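Local coordinates for amino acid ABC superfamily ATP binding cassette transporter, binding protein (Streptococcus pneumoniae, PDB 4H5G) that binds L-arginine in the cleft of a type II periplasmic binding protein fold, probably delivering it to an amino acid ABC transporter in the membrane, at residues L106-D111 against N158-G163; K116-L121 against V190-K195; S123-A128 against K144-S149; T151-A156 against D166-D171. All blocks are in the same frame, centred on the assembly; numbering follows the deposited sequence.

Contact 1 of 4, residues L106-D111 against N158-G163; sequences LVHKAD and NELQAG. Unlike the reference sequence in segment 106-111: His108 (reference Arg).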
loop_
_atom_site.group_PDB
_atom_site.type_symbol
_atom_site.label_atom_id
_atom_site.label_comp_id
_atom_site.label_asym_id
_atom_site.label_seq_id
_atom_site.Cartn_x
_atom_site.Cartn_y
_atom_site.Cartn_z
ATOM N N LEU A 106 7.955 11.790 4.027
ATOM C CA LEU A 106 8.451 12.476 2.840
ATOM C C LEU A 106 8.427 13.971 3.142
ATOM O O LEU A 106 7.415 14.496 3.621
ATOM C CB LEU A 106 7.541 12.162 1.643
ATOM C CG LEU A 106 7.983 12.722 0.288
ATOM C CD1 LEU A 106 9.236 12.007 -0.231
ATOM C CD2 LEU A 106 6.832 12.606 -0.742
ATOM N N VAL A 107 9.550 14.651 2.886
ATOM C CA VAL A 107 9.681 16.087 3.137
ATOM C C VAL A 107 10.378 16.772 1.957
ATOM O O VAL A 107 10.828 16.117 1.020
ATOM C CB VAL A 107 10.507 16.373 4.424
ATOM C CG1 VAL A 107 9.793 15.848 5.677
ATOM C CG2 VAL A 107 11.939 15.781 4.307
ATOM N N HIS A 108 10.468 18.092 2.017
ATOM C CA HIS A 108 11.284 18.832 1.060
ATOM C C HIS A 108 12.751 18.542 1.338
ATOM O O HIS A 108 13.158 18.435 2.502
ATOM C CB HIS A 108 11.020 20.333 1.173
ATOM C CG HIS A 108 9.697 20.754 0.619
ATOM N ND1 HIS A 108 9.502 21.026 -0.719
ATOM C CD2 HIS A 108 8.499 20.942 1.220
ATOM C CE1 HIS A 108 8.241 21.371 -0.915
ATOM N NE2 HIS A 108 7.608 21.323 0.246
ATOM N N LYS A 109 13.547 18.421 0.280
ATOM C CA LYS A 109 14.988 18.200 0.420
ATOM C C LYS A 109 15.631 19.258 1.312
ATOM O O LYS A 109 16.515 18.950 2.111
ATOM C CB LYS A 109 15.644 18.192 -0.966
ATOM C CG LYS A 109 17.057 17.620 -1.011
ATOM C CD LYS A 109 17.485 17.345 -2.457
ATOM C CE LYS A 109 16.676 16.205 -3.068
ATOM N NZ LYS A 109 16.855 16.119 -4.547
ATOM N N ALA A 110 15.176 20.507 1.194
ATOM C CA ALA A 110 15.768 21.602 1.966
ATOM C C ALA A 110 15.491 21.464 3.464
ATOM O O ALA A 110 16.111 22.154 4.275
ATOM C CB ALA A 110 15.281 22.958 1.450
ATOM N N ASP A 111 14.565 20.572 3.823
ATOM C CA ASP A 111 14.123 20.419 5.210
ATOM C C ASP A 111 14.637 19.158 5.884
ATOM O O ASP A 111 14.248 18.862 7.014
ATOM C CB ASP A 111 12.591 20.405 5.288
ATOM C CG ASP A 111 11.978 21.773 5.094
ATOM O OD1 ASP A 111 12.702 22.790 5.216
ATOM O OD2 ASP A 111 10.754 21.822 4.834
ATOM N N ASN A 158 0.791 16.417 -3.313
ATOM C CA ASN A 158 0.561 17.725 -3.930
ATOM C C ASN A 158 0.528 18.838 -2.892
ATOM O O ASN A 158 1.024 19.934 -3.134
ATOM C CB ASN A 158 -0.732 17.745 -4.754
ATOM C CG ASN A 158 -0.589 17.039 -6.094
ATOM O OD1 ASN A 158 0.513 16.896 -6.629
ATOM N ND2 ASN A 158 -1.717 16.597 -6.644
ATOM N N GLU A 159 -0.048 18.556 -1.728
ATOM C CA GLU A 159 -0.100 19.568 -0.676
ATOM C C GLU A 159 1.280 19.834 -0.074
ATOM O O GLU A 159 1.601 20.972 0.274
ATOM C CB GLU A 159 -1.150 19.204 0.395
ATOM C CG GLU A 159 -2.569 19.223 -0.176
ATOM C CD GLU A 159 -3.653 19.190 0.901
ATOM O OE1 GLU A 159 -3.332 19.400 2.090
ATOM O OE2 GLU A 159 -4.829 18.951 0.551
ATOM N N LEU A 160 2.098 18.789 0.014
ATOM C CA LEU A 160 3.504 18.950 0.416
ATOM C C LEU A 160 4.241 19.843 -0.584
ATOM O O LEU A 160 4.923 20.795 -0.206
ATOM C CB LEU A 160 4.183 17.580 0.511
ATOM C CG LEU A 160 5.706 17.620 0.687
ATOM C CD1 LEU A 160 6.079 18.225 2.038
ATOM C CD2 LEU A 160 6.338 16.235 0.528
ATOM N N GLN A 161 4.091 19.550 -1.870
ATOM C CA GLN A 161 4.728 20.384 -2.902
ATOM C C GLN A 161 4.262 21.840 -2.910
ATOM O O GLN A 161 5.020 22.747 -3.263
ATOM C CB GLN A 161 4.549 19.742 -4.279
ATOM C CG GLN A 161 5.191 18.382 -4.359
ATOM C CD GLN A 161 5.106 17.779 -5.732
ATOM O OE1 GLN A 161 4.024 17.415 -6.206
ATOM N NE2 GLN A 161 6.251 17.676 -6.391
ATOM N N ALA A 162 3.013 22.060 -2.515
ATOM C CA ALA A 162 2.449 23.413 -2.475
ATOM C C ALA A 162 2.825 24.165 -1.194
ATOM O O ALA A 162 2.596 25.367 -1.079
ATOM C CB ALA A 162 0.937 23.353 -2.659
ATOM N N GLY A 163 3.395 23.446 -0.233
ATOM C CA GLY A 163 3.844 24.061 1.010
ATOM C C GLY A 163 2.765 24.173 2.075
ATOM O O GLY A 163 2.979 24.807 3.117
#
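Leu160 O is gripped by two donors: the imidazole NE2 of His108 at 2.8 Å, and the backbone Gly163 N at 3.1 Å. They arrive from opposite faces of the carbonyl plane. The imidazole bond is bent, with an N-H...O angle of 136°, and NE2 stands above that plane, 42° out of it. With chi1 at -73° the His108 CG lies anti to its own carbonyl carbon; it is NE2, at the far end of the ring, that reaches the helix. The bond from Gly163, whose phi is positive, belongs to the Schellman motif that closes helix 153-162, so the histidine, which differs here from the arginine of the reference sequence, ties the end of strand 103-108 to a helix terminus in the alpha/beta domain. Leu160 also makes the apolar contacts with the strand residues. Its CD1 approaches His108 CD2 at 3.7 Å, the two side chains sliding past each other in opposite directions. The other methyl, CD2, faces the strand, 3.7 Å from Leu106 O and 3.9 Å from Leu106 CD2, and there the two leucines cross at about a right angle. Leu185 of the neighbouring edge strand touches both leucines, and Val168 packs on Leu160.

Contact 2 of 4, residues K116-L121 against V190-K195; sequences KDLTSL and VSLKMK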
loop_
_atom_site.group_PDB
_atom_site.type_symbol
_atom_site.label_atom_id
_atom_site.label_comp_id
_atom_site.label_asym_id
_atom_site.label_seq_id
_atom_site.Cartn_x
_atom_site.Cartn_y
_atom_site.Cartn_z
ATOM N N LYS A 116 14.811 16.475 12.272
ATOM C CA LYS A 116 15.679 15.425 12.789
ATOM C C LYS A 116 15.091 14.632 13.935
ATOM O O LYS A 116 15.538 13.522 14.205
ATOM C CB LYS A 116 17.030 16.000 13.200
ATOM C CG LYS A 116 17.935 16.213 12.021
ATOM C CD LYS A 116 19.385 16.097 12.410
ATOM C CE LYS A 116 20.097 17.353 12.018
ATOM N NZ LYS A 116 19.248 18.489 12.420
ATOM N N ASP A 117 14.101 15.194 14.621
ATOM C CA ASP A 117 13.491 14.489 15.747
ATOM C C ASP A 117 11.980 14.613 15.720
ATOM O O ASP A 117 11.426 15.312 14.875
ATOM C CB ASP A 117 14.068 14.977 17.082
ATOM C CG ASP A 117 13.646 16.406 17.436
ATOM O OD1 ASP A 117 13.140 17.151 16.564
ATOM O OD2 ASP A 117 13.838 16.786 18.606
ATOM N N LEU A 118 11.313 13.922 16.634
ATOM C CA LEU A 118 9.860 13.988 16.695
ATOM C C LEU A 118 9.362 15.345 17.183
ATOM O O LEU A 118 8.289 15.800 16.776
ATOM C CB LEU A 118 9.313 12.876 17.583
ATOM C CG LEU A 118 9.606 11.465 17.084
ATOM C CD1 LEU A 118 8.766 10.456 17.849
ATOM C CD2 LEU A 118 9.343 11.376 15.596
ATOM N N THR A 119 10.131 15.997 18.051
ATOM C CA THR A 119 9.729 17.303 18.566
ATOM C C THR A 119 9.604 18.303 17.418
ATOM O O THR A 119 8.668 19.095 17.370
ATOM C CB THR A 119 10.703 17.828 19.658
ATOM O OG1 THR A 119 10.672 16.933 20.779
ATOM C CG2 THR A 119 10.312 19.227 20.123
ATOM N N SER A 120 10.525 18.240 16.466
ATOM C CA SER A 120 10.459 19.134 15.309
ATOM C C SER A 120 9.226 18.853 14.431
ATOM O O SER A 120 8.622 19.783 13.904
ATOM C CB SER A 120 11.746 19.063 14.484
ATOM O OG SER A 120 11.905 17.797 13.888
ATOM N N LEU A 121 8.857 17.582 14.279
ATOM C CA LEU A 121 7.690 17.199 13.467
ATOM C C LEU A 121 6.408 17.587 14.166
ATOM O O LEU A 121 5.402 17.909 13.533
ATOM C CB LEU A 121 7.670 15.695 13.216
ATOM C CG LEU A 121 8.686 15.124 12.244
ATOM C CD1 LEU A 121 8.632 13.609 12.264
ATOM C CD2 LEU A 121 8.429 15.656 10.838
ATOM N N VAL A 190 14.095 11.022 10.384
ATOM C CA VAL A 190 13.402 10.730 11.635
ATOM C C VAL A 190 12.263 9.780 11.317
ATOM O O VAL A 190 11.646 9.905 10.270
ATOM C CB VAL A 190 12.837 12.036 12.256
ATOM C CG1 VAL A 190 11.972 12.800 11.248
ATOM C CG2 VAL A 190 12.064 11.745 13.512
ATOM N N SER A 191 11.994 8.819 12.194
ATOM C CA SER A 191 10.837 7.950 11.990
ATOM C C SER A 191 10.122 7.641 13.302
ATOM O O SER A 191 10.721 7.683 14.376
ATOM C CB SER A 191 11.230 6.664 11.260
ATOM O OG SER A 191 12.161 5.917 12.005
ATOM N N LEU A 192 8.832 7.350 13.206
ATOM C CA LEU A 192 8.038 7.023 14.384
ATOM C C LEU A 192 8.357 5.619 14.877
ATOM O O LEU A 192 8.919 4.812 14.144
ATOM C CB LEU A 192 6.542 7.160 14.081
ATOM C CG LEU A 192 6.103 8.618 13.951
ATOM C CD1 LEU A 192 4.602 8.743 13.834
ATOM C CD2 LEU A 192 6.578 9.400 15.157
ATOM N N LYS A 193 8.002 5.334 16.126
ATOM C CA LYS A 193 8.141 3.985 16.670
ATOM C C LYS A 193 7.115 3.093 15.984
ATOM O O LYS A 193 5.931 3.422 15.969
ATOM C CB LYS A 193 7.894 4.015 18.178
ATOM C CG LYS A 193 7.843 2.643 18.826
ATOM C CD LYS A 193 7.475 2.726 20.301
ATOM C CE LYS A 193 8.683 3.036 21.164
ATOM N NZ LYS A 193 8.398 2.739 22.598
ATOM N N MET A 194 7.542 1.973 15.404
ATOM C CA MET A 194 6.589 1.158 14.637
ATOM C C MET A 194 6.130 -0.176 15.253
ATOM O O MET A 194 6.910 -0.900 15.882
ATOM C CB MET A 194 7.037 0.978 13.181
ATOM C CG MET A 194 8.317 0.194 12.972
ATOM S SD MET A 194 8.513 -0.170 11.213
ATOM C CE MET A 194 6.817 -0.529 10.766
ATOM N N LYS A 195 4.842 -0.464 15.049
ATOM C CA LYS A 195 4.171 -1.666 15.546
ATOM C C LYS A 195 4.924 -2.912 15.094
ATOM O O LYS A 195 4.910 -3.266 13.911
ATOM C CB LYS A 195 2.718 -1.705 15.031
ATOM C CG LYS A 195 1.672 -2.233 16.029
ATOM C CD LYS A 195 0.241 -2.130 15.471
ATOM C CE LYS A 195 -0.813 -2.589 16.494
ATOM N NZ LYS A 195 -2.183 -2.743 15.901
#
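Val190 CB sits 3.6 Å from Lys116 O, where the turn leading into helix 118-122 meets the loop that follows edge strand 185-187 of the sheet. Asp117 is the N-cap of that helix. No hydrogen bond links the two segments, and the contact is carried by branched apolar side chains. Val190 divides its methyls between two leucines. CG1, held by chi1 of 53° between the backbone N and the carbonyl carbon, meets Leu121 CD1 tip to tip at 3.6 Å. CG2 lies 3.4 Å from Leu118 CD2, closer than usual van der Waals contact, and also flanks the carbonyl carbon of Asp117. Leu192 CD2 touches both methyls of Leu118. Behind this cluster Phe105 packs on Leu121 and Leu192, joining it to strand 103-108. Within residues 116-121 the capping bond is polar: Asp117 OD1 accepts from Ser120 N at 2.8 Å with an N-H...O angle of 151°, and the donor stands above the carboxylate plane. That bond caps the turn that carries Leu118 and Leu121. Leu118 CD2 is also 3.4 Å from Leu192 CD2, so this one methyl is tight against both Val190 and Leu192.

Contact 3 of 4, residues S123-A128 against K144-S149; sequences SANIAA and KAQLTS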
loop_
_atom_site.group_PDB
_atom_site.type_symbol
_atom_site.label_atom_id
_atom_site.label_comp_id
_atom_site.label_asym_id
_atom_site.label_seq_id
_atom_site.Cartn_x
_atom_site.Cartn_y
_atom_site.Cartn_z
ATOM N N SER A 123 5.708 20.160 15.641
ATOM C CA SER A 123 5.299 21.529 15.326
ATOM C C SER A 123 5.075 21.749 13.829
ATOM O O SER A 123 4.885 22.877 13.387
ATOM C CB SER A 123 6.307 22.548 15.880
ATOM O OG SER A 123 7.627 22.042 15.860
ATOM N N ALA A 124 5.079 20.667 13.055
ATOM C CA ALA A 124 4.924 20.773 11.606
ATOM C C ALA A 124 3.494 20.455 11.171
ATOM O O ALA A 124 2.709 19.899 11.940
ATOM C CB ALA A 124 5.908 19.852 10.909
ATOM N N ASN A 125 3.156 20.832 9.942
ATOM C CA ASN A 125 1.918 20.371 9.324
ATOM C C ASN A 125 2.148 19.003 8.709
ATOM O O ASN A 125 2.870 18.874 7.723
ATOM C CB ASN A 125 1.453 21.355 8.246
ATOM C CG ASN A 125 1.103 22.699 8.815
ATOM O OD1 ASN A 125 0.633 22.793 9.945
ATOM N ND2 ASN A 125 1.347 23.762 8.042
ATOM N N ILE A 126 1.546 17.978 9.307
ATOM C CA ILE A 126 1.744 16.608 8.852
ATOM C C ILE A 126 0.497 16.148 8.105
ATOM O O ILE A 126 -0.626 16.477 8.502
ATOM C CB ILE A 126 2.031 15.671 10.049
ATOM C CG1 ILE A 126 3.270 16.158 10.817
ATOM C CG2 ILE A 126 2.219 14.217 9.586
ATOM C CD1 ILE A 126 3.660 15.256 11.991
ATOM N N ALA A 127 0.704 15.419 7.011
ATOM C CA ALA A 127 -0.394 14.780 6.283
ATOM C C ALA A 127 -0.239 13.257 6.333
ATOM O O ALA A 127 0.874 12.728 6.353
ATOM C CB ALA A 127 -0.431 15.267 4.841
ATOM N N ALA A 128 -1.364 12.547 6.353
ATOM C CA ALA A 128 -1.343 11.087 6.231
ATOM C C ALA A 128 -2.630 10.651 5.554
ATOM O O ALA A 128 -3.563 11.442 5.432
ATOM C CB ALA A 128 -1.204 10.433 7.586
ATOM N N LYS A 144 0.041 16.176 19.317
ATOM C CA LYS A 144 0.085 17.630 19.363
ATOM C C LYS A 144 0.357 18.247 18.004
ATOM O O LYS A 144 0.402 19.467 17.868
ATOM C CB LYS A 144 1.116 18.097 20.391
ATOM C CG LYS A 144 0.774 17.655 21.803
ATOM C CD LYS A 144 1.728 18.249 22.818
ATOM C CE LYS A 144 2.817 17.261 23.192
ATOM N NZ LYS A 144 3.959 17.958 23.845
ATOM N N ALA A 145 0.533 17.402 16.993
ATOM C CA ALA A 145 0.810 17.897 15.652
ATOM C C ALA A 145 -0.496 18.181 14.906
ATOM O O ALA A 145 -1.510 17.513 15.127
ATOM C CB ALA A 145 1.679 16.908 14.879
ATOM N N GLN A 146 -0.457 19.187 14.037
ATOM C CA GLN A 146 -1.554 19.464 13.118
ATOM C C GLN A 146 -1.563 18.395 12.044
ATOM O O GLN A 146 -0.742 18.427 11.115
ATOM C CB GLN A 146 -1.353 20.822 12.446
ATOM C CG GLN A 146 -1.311 21.996 13.400
ATOM C CD GLN A 146 -2.582 22.125 14.211
ATOM O OE1 GLN A 146 -3.681 21.881 13.708
ATOM N NE2 GLN A 146 -2.441 22.503 15.478
ATOM N N LEU A 147 -2.485 17.448 12.156
ATOM C CA LEU A 147 -2.554 16.358 11.185
ATOM C C LEU A 147 -3.681 16.598 10.201
ATOM O O LEU A 147 -4.828 16.800 10.600
ATOM C CB LEU A 147 -2.780 15.024 11.898
ATOM C CG LEU A 147 -3.040 13.824 10.981
ATOM C CD1 LEU A 147 -1.864 13.553 10.042
ATOM C CD2 LEU A 147 -3.365 12.570 11.814
ATOM N N THR A 148 -3.354 16.585 8.916
ATOM C CA THR A 148 -4.370 16.650 7.868
ATOM C C THR A 148 -4.517 15.249 7.287
ATOM O O THR A 148 -3.567 14.705 6.739
ATOM C CB THR A 148 -3.955 17.617 6.743
ATOM O OG1 THR A 148 -3.808 18.944 7.280
ATOM C CG2 THR A 148 -5.005 17.636 5.629
ATOM N N SER A 149 -5.703 14.655 7.408
ATOM C CA SER A 149 -5.918 13.325 6.838
ATOM C C SER A 149 -6.521 13.493 5.452
ATOM O O SER A 149 -7.516 14.197 5.291
ATOM C CB SER A 149 -6.850 12.491 7.724
ATOM O OG SER A 149 -6.266 12.216 8.979
HETATM O O HOH W 1 1.833 20.987 14.261
#
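Ile126 joins the neighbouring strand through both its backbone polar atoms: Ile126 N donates to Gln146 O at 3.0 Å, and Ile126 O accepts from Thr148 N at 2.8 Å. The second bond is nearly straight, 170° at the hydrogen. Ala128 N continues the parallel ladder to Thr148 O at 3.1 Å. CA-H...O contacts lie between these bonds, among them Ala127 CA to Thr148 O at 3.2 Å. Beyond the Ile126 N bond a water bridges the segments, donating to Ala124 O at 2.7 Å and accepting from Gln146 N at 2.9 Å. On the face shared by Ile126 and Ala128, Leu147 extends its CD1 to 4.0 Å from Ala128 CB; chi1 of 173° sets its CG anti to the backbone N. Ile126 CD1 reaches back to Ala145 CB. Helix 133-141, the crossover of this beta-alpha-beta unit, covers the same face: Val138 packs on Ile126 and Leu147, and Glu135 accepts the Ser149 hydroxyl. Strand 167-171 flanks strand 125-129 on its other side. The N-H and C=O groups of Ile126 and Gln146, with Thr148 N and O, Ala128 N and Ala124 O, are thus paired across the strands or through the water, while the Ile126 and Leu147 side chains make apolar contacts.

Contact 4 of 4, residues T151-A156 against D166-D171; sequences TNMGEA and DAVHMD. With ARG (arginine), chain L; SO4 (sulfate ion), chain C.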
loop_
_atom_site.group_PDB
_atom_site.type_symbol
_atom_site.label_atom_id
_atom_site.label_comp_id
_atom_site.label_asym_id
_atom_site.label_seq_id
_atom_site.Cartn_x
_atom_site.Cartn_y
_atom_site.Cartn_z
ATOM N N THR A 151 -7.753 11.602 1.653
ATOM C CA THR A 151 -8.179 10.322 1.083
ATOM C C THR A 151 -7.139 9.710 0.139
ATOM O O THR A 151 -6.856 8.521 0.214
ATOM C CB THR A 151 -9.506 10.498 0.324
ATOM O OG1 THR A 151 -10.508 10.991 1.225
ATOM C CG2 THR A 151 -9.969 9.183 -0.249
ATOM N N ASN A 152 -6.578 10.531 -0.746
ATOM C CA ASN A 152 -5.675 10.095 -1.825
ATOM C C ASN A 152 -4.229 10.487 -1.515
ATOM O O ASN A 152 -3.973 11.643 -1.174
ATOM C CB ASN A 152 -6.110 10.770 -3.139
ATOM C CG ASN A 152 -5.380 10.237 -4.375
ATOM O OD1 ASN A 152 -4.241 10.624 -4.678
ATOM N ND2 ASN A 152 -6.058 9.379 -5.118
ATOM N N MET A 153 -3.286 9.554 -1.645
ATOM C CA MET A 153 -1.878 9.857 -1.348
ATOM C C MET A 153 -1.286 10.898 -2.293
ATOM O O MET A 153 -0.454 11.706 -1.881
ATOM C CB MET A 153 -1.011 8.587 -1.340
ATOM C CG MET A 153 0.472 8.867 -1.029
ATOM S SD MET A 153 0.711 9.753 0.535
ATOM C CE MET A 153 0.252 8.473 1.692
ATOM N N GLY A 154 -1.708 10.880 -3.556
ATOM C CA GLY A 154 -1.239 11.874 -4.521
ATOM C C GLY A 154 -1.592 13.284 -4.090
ATOM O O GLY A 154 -0.811 14.224 -4.289
ATOM N N GLU A 155 -2.773 13.441 -3.493
ATOM C CA GLU A 155 -3.198 14.755 -3.005
ATOM C C GLU A 155 -2.355 15.193 -1.809
ATOM O O GLU A 155 -2.006 16.373 -1.688
ATOM C CB GLU A 155 -4.698 14.766 -2.665
ATOM C CG GLU A 155 -5.190 16.044 -1.973
ATOM C CD GLU A 155 -5.058 17.304 -2.827
ATOM O OE1 GLU A 155 -4.956 17.195 -4.067
ATOM O OE2 GLU A 155 -5.064 18.417 -2.251
ATOM N N ALA A 156 -2.005 14.248 -0.941
ATOM C CA ALA A 156 -1.124 14.569 0.189
ATOM C C ALA A 156 0.197 15.110 -0.323
ATOM O O ALA A 156 0.710 16.120 0.173
ATOM C CB ALA A 156 -0.901 13.347 1.076
ATOM N N ASP A 166 4.137 20.017 5.521
ATOM C CA ASP A 166 5.592 19.957 5.666
ATOM C C ASP A 166 6.153 18.542 5.583
ATOM O O ASP A 166 7.312 18.357 5.242
ATOM C CB ASP A 166 6.019 20.578 7.002
ATOM C CG ASP A 166 5.516 21.994 7.176
ATOM O OD1 ASP A 166 5.730 22.817 6.263
ATOM O OD2 ASP A 166 4.896 22.279 8.230
ATOM N N ALA A 167 5.328 17.547 5.896
ATOM C CA ALA A 167 5.802 16.170 5.952
ATOM C C ALA A 167 4.623 15.240 5.737
ATOM O O ALA A 167 3.562 15.462 6.303
ATOM C CB ALA A 167 6.442 15.890 7.291
ATOM N N VAL A 168 4.816 14.206 4.921
ATOM C CA VAL A 168 3.754 13.233 4.678
ATOM C C VAL A 168 4.208 11.862 5.157
ATOM O O VAL A 168 5.248 11.365 4.725
ATOM C CB VAL A 168 3.409 13.134 3.184
ATOM C CG1 VAL A 168 2.211 12.187 2.991
ATOM C CG2 VAL A 168 3.083 14.505 2.603
ATOM N N HIS A 169 3.429 11.245 6.048
ATOM C CA HIS A 169 3.763 9.917 6.576
ATOM C C HIS A 169 3.258 8.845 5.613
ATOM O O HIS A 169 2.107 8.893 5.180
ATOM C CB HIS A 169 3.098 9.719 7.946
ATOM C CG HIS A 169 3.850 8.816 8.873
ATOM N ND1 HIS A 169 3.219 8.000 9.787
ATOM C CD2 HIS A 169 5.179 8.621 9.048
ATOM C CE1 HIS A 169 4.128 7.332 10.480
ATOM N NE2 HIS A 169 5.328 7.697 10.057
ATOM N N MET A 170 4.109 7.869 5.283
ATOM C CA MET A 170 3.740 6.836 4.302
ATOM C C MET A 170 4.683 5.645 4.380
ATOM O O MET A 170 5.734 5.725 4.997
ATOM C CB MET A 170 3.766 7.421 2.883
ATOM C CG MET A 170 5.177 7.829 2.439
ATOM S SD MET A 170 5.214 8.582 0.795
ATOM C CE MET A 170 4.313 10.096 1.075
ATOM N N ASP A 171 4.318 4.536 3.745
ATOM C CA ASP A 171 5.231 3.392 3.699
ATOM C C ASP A 171 6.543 3.791 3.033
ATOM O O ASP A 171 6.539 4.505 2.041
ATOM C CB ASP A 171 4.582 2.210 2.970
ATOM C CG ASP A 171 3.530 1.526 3.823
ATOM O OD1 ASP A 171 3.921 0.702 4.672
ATOM O OD2 ASP A 171 2.328 1.842 3.678
HETATM N N ARG L . 0.307 0.174 4.811
HETATM C CA ARG L . -0.684 1.185 5.210
HETATM C C ARG L . -1.953 0.536 5.716
HETATM O O ARG L . -2.229 -0.649 5.469
HETATM C CB ARG L . -1.010 2.129 4.044
HETATM C CG ARG L . -1.387 1.430 2.740
HETATM C CD ARG L . -1.910 2.431 1.699
HETATM N NE ARG L . -2.110 1.796 0.388
HETATM C CZ ARG L . -2.509 2.426 -0.713
HETATM N NH1 ARG L . -2.649 1.756 -1.855
HETATM N NH2 ARG L . -2.765 3.729 -0.667
HETATM O OXT ARG L . -2.741 1.193 6.402
HETATM S S SO4 C . -10.427 14.579 1.089
HETATM O O1 SO4 C . -9.078 14.037 1.168
HETATM O O2 SO4 C . -10.760 15.247 2.348
HETATM O O3 SO4 C . -10.477 15.540 -0.013
HETATM O O4 SO4 C . -11.388 13.498 0.852
#
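The start of helix 153-162 packs on strand 167-171, whose C-terminal residue Asp171 enters the arginine pocket. Met153 carries the contact: its SD lies 3.7 Å from Met170 CE and 3.8 Å from Val168 CG1, while its CE comes up to the backbone at His169 O. Its CG is anti to the backbone N, and bends at chi2 (56°) and chi3 (70°) fold the thioether over the strand. The two methionines cross obliquely, whereas Met153 and Val168 slide past each other in opposite directions. One turn along the helix, Ala156 CB meets the same Val168 CG1 at 3.8 Å, and Val168 CG2 packs beside Ala156 O. All five touching residues are buried, and no hydrogen bond crosses between the segments. In this type II periplasmic binding protein fold the helix thus rests on a strand inside the sheet, between strands 125-129 and 103-108; Tyr178 of helix 172-181 touches both Met153 and Met170. Polar groups work at the two segment ends. Asp171 OD2 accepts from the alpha-amino N of the bound arginine at 2.9 Å and from Tyr22 OH, while OD1 receives Asn101 ND2; these neighbours would hold the carboxylate in place for the ligand's amino group. Before the helix, Thr151 N donates to sulfate O1 at 2.8 Å, almost straight at 173°, and Thr151 OG1 donates to O4 at 2.7 Å. The sulfate is probably from the crystallisation liquor. Asn152 occupies the N-cap position.

Overall arrangement
Contacts 1, 3 and 4 meet on one mixed sheet. Strand 167-171 of contact 4 lies between strand 125-129 of contact 3 and strand 103-108 of contact 1; probable hydrogen bonds join it to both, Ala127 N to Ala167 O at 2.9 Å and Leu106 N to Val168 O at 2.8 Å. Contacts 1 and 4 also share helix 153-162, their centres 10 Å apart. Contact 2 touches contact 4 where Leu192 CD1 meets His169 CE1 at 3.7 Å, and contact 3 through Leu121 O and Ile126 CD1. Only contact 4 holds a pocket residue; the side chains of Ala128 in contact 3, Leu106 in contact 1 and Leu192 in contact 2 are about 9, 13 and 13 Å from the arginine.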